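Local coordinates for DNA polymerase III subunit beta (Helicobacter pylori 26695, PDB 4S3I), which forms a ring-shaped sliding clamp that tethers DNA polymerases and other proteins to DNA and confers processivity on replication, at residues L12-R17 and F77-S82. Residues are numbered along the deposited sequence; the frame is centred on the assembly and turned at random.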
loop_
_atom_site.group_PDB
_atom_site.type_symbol
_atom_site.label_atom_id
_atom_site.label_comp_id
_atom_site.label_asym_id
_atom_site.label_seq_id
_atom_site.Cartn_x
_atom_site.Cartn_y
_atom_site.Cartn_z
ATOM N N LEU A 12 23.215 -1.992 -11.070
ATOM C CA LEU A 12 22.426 -1.355 -12.121
ATOM C C LEU A 12 20.995 -1.117 -11.628
ATOM O O LEU A 12 20.470 -0.001 -11.722
ATOM C CB LEU A 12 22.442 -2.213 -13.387
ATOM C CG LEU A 12 21.600 -1.741 -14.569
ATOM C CD1 LEU A 12 22.059 -0.361 -15.046
ATOM C CD2 LEU A 12 21.682 -2.752 -15.708
ATOM N N GLU A 13 20.378 -2.156 -11.072
ATOM C CA GLU A 13 18.993 -2.055 -10.606
ATOM C C GLU A 13 18.839 -0.940 -9.573
ATOM O O GLU A 13 17.938 -0.102 -9.679
ATOM C CB GLU A 13 18.504 -3.390 -10.033
ATOM C CG GLU A 13 17.081 -3.338 -9.449
ATOM C CD GLU A 13 16.521 -4.716 -9.087
ATOM O OE1 GLU A 13 15.348 -4.792 -8.667
ATOM O OE2 GLU A 13 17.248 -5.722 -9.219
ATOM N N ASN A 14 19.729 -0.919 -8.585
ATOM C CA ASN A 14 19.734 0.152 -7.595
ATOM C C ASN A 14 19.850 1.541 -8.223
ATOM O O ASN A 14 19.097 2.454 -7.873
ATOM C CB ASN A 14 20.855 -0.059 -6.572
ATOM C CG ASN A 14 20.520 -1.132 -5.567
ATOM O OD1 ASN A 14 19.355 -1.306 -5.202
ATOM N ND2 ASN A 14 21.536 -1.866 -5.114
ATOM N N ALA A 15 20.786 1.704 -9.149
ATOM C CA ALA A 15 20.931 2.990 -9.816
ATOM C C ALA A 15 19.636 3.379 -10.543
ATOM O O ALA A 15 19.186 4.524 -10.463
ATOM C CB ALA A 15 22.121 2.986 -10.779
ATOM N N LEU A 16 19.033 2.421 -11.239
ATOM C CA LEU A 16 17.797 2.689 -11.976
ATOM C C LEU A 16 16.639 3.049 -11.047
ATOM O O LEU A 16 15.790 3.888 -11.383
ATOM C CB LEU A 16 17.422 1.501 -12.851
ATOM C CG LEU A 16 18.378 1.234 -14.003
ATOM C CD1 LEU A 16 17.933 0.003 -14.771
ATOM C CD2 LEU A 16 18.469 2.443 -14.930
ATOM N N ARG A 17 16.605 2.425 -9.877
ATOM C CA ARG A 17 15.532 2.728 -8.931
ATOM C C ARG A 17 15.553 4.191 -8.496
ATOM O O ARG A 17 14.513 4.857 -8.474
ATOM C CB ARG A 17 15.562 1.780 -7.726
ATOM C CG ARG A 17 15.019 0.389 -8.064
ATOM C CD ARG A 17 14.716 -0.480 -6.834
ATOM N NE ARG A 17 14.391 -1.846 -7.249
ATOM C CZ ARG A 17 13.228 -2.215 -7.788
ATOM N NH1 ARG A 17 12.255 -1.328 -7.976
ATOM N NH2 ARG A 17 13.037 -3.476 -8.143
ATOM N N PHE A 77 13.647 -0.022 -18.848
ATOM C CA PHE A 77 14.986 -0.479 -18.470
ATOM C C PHE A 77 14.920 -1.126 -17.099
ATOM O O PHE A 77 15.385 -2.244 -16.906
ATOM C CB PHE A 77 15.962 0.721 -18.445
ATOM C CG PHE A 77 17.427 0.343 -18.495
ATOM C CD1 PHE A 77 17.830 -0.964 -18.742
ATOM C CD2 PHE A 77 18.407 1.313 -18.296
ATOM C CE1 PHE A 77 19.191 -1.303 -18.794
ATOM C CE2 PHE A 77 19.771 0.990 -18.351
ATOM C CZ PHE A 77 20.161 -0.320 -18.598
ATOM N N LEU A 78 14.323 -0.436 -16.138
ATOM C CA LEU A 78 14.224 -0.997 -14.794
ATOM C C LEU A 78 13.297 -2.216 -14.769
ATOM O O LEU A 78 13.570 -3.201 -14.065
ATOM C CB LEU A 78 13.754 0.060 -13.803
ATOM C CG LEU A 78 13.435 -0.465 -12.404
ATOM C CD1 LEU A 78 14.644 -1.160 -11.776
ATOM C CD2 LEU A 78 12.947 0.672 -11.521
ATOM N N ASP A 79 12.209 -2.169 -15.530
ATOM C CA ASP A 79 11.288 -3.312 -15.533
ATOM C C ASP A 79 12.010 -4.577 -15.999
ATOM O O ASP A 79 11.832 -5.646 -15.421
ATOM C CB ASP A 79 10.051 -3.035 -16.408
ATOM C CG ASP A 79 9.044 -2.111 -15.731
ATOM O OD1 ASP A 79 9.080 -2.007 -14.490
ATOM O OD2 ASP A 79 8.219 -1.494 -16.445
ATOM N N ILE A 80 12.839 -4.435 -17.034
ATOM C CA ILE A 80 13.638 -5.551 -17.534
ATOM C C ILE A 80 14.665 -6.040 -16.506
ATOM O O ILE A 80 14.674 -7.212 -16.143
ATOM C CB ILE A 80 14.375 -5.166 -18.822
ATOM C CG1 ILE A 80 13.387 -4.976 -19.976
ATOM C CG2 ILE A 80 15.426 -6.210 -19.183
ATOM C CD1 ILE A 80 14.048 -4.422 -21.238
ATOM N N ILE A 81 15.527 -5.138 -16.036
ATOM C CA ILE A 81 16.576 -5.506 -15.082
ATOM C C ILE A 81 16.021 -6.191 -13.832
ATOM O O ILE A 81 16.572 -7.193 -13.365
ATOM C CB ILE A 81 17.435 -4.285 -14.669
ATOM C CG1 ILE A 81 18.063 -3.637 -15.895
ATOM C CG2 ILE A 81 18.512 -4.695 -13.660
ATOM C CD1 ILE A 81 18.774 -4.627 -16.814
ATOM N N SER A 82 14.914 -5.678 -13.301
ATOM C CA SER A 82 14.374 -6.220 -12.053
ATOM C C SER A 82 13.896 -7.666 -12.224
ATOM O O SER A 82 13.742 -8.406 -11.249
ATOM C CB SER A 82 13.247 -5.331 -11.516
ATOM O OG SER A 82 12.146 -5.307 -12.400
HETATM O O HOH W 1 14.705 -7.627 -8.744
#
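Leu16 meets Phe77, Leu78 and Ile81 across the contact. Segments 12-17 and 77-82 run roughly antiparallel (149° between their directions), their axes 9.6 Å apart at closest approach. Leu16 CB packs against Leu78 CD1 at 4.0 Å. With CG anti to the carbonyl carbon (chi1 -67°), the branch is carried to Phe77, where both methyls touch the ring. CD1 lies over one face, 3.9 Å from the centroid, in a CH-pi contact, and also touches Ile81 CG1. CD2 comes to Phe77 CD2 at 3.6 Å. One turn earlier, Leu12 splits its branches: CD1 meets Phe77 CZ and CD2 meets Ile81 CD1.

At the more exposed margin, Glu13 CG and Arg17 CG both pack on Leu78 CD1. Arg17 NH2 donates to the anti lone pair of Glu13 OE1 at 2.7 Å, in a salt bridge; the oxygen lies 23° out of the guanidinium plane. Leu78 CD1 lies over a guanidinium face. Glu13 OE2 pairs with Lys9, and OE1 packs on Ser82 CB at 3.6 Å. A water bridges Glu13 OE1 and Ser82 O; the segments share no direct hydrogen bond.

This is the helix pair of the N-terminal clamp domain. Leu12 and Leu16 rest on Leu46 in one sheet. Phe77 and Ile81 pack on strand 89-94, and Phe77 on strand 97-102, of a second.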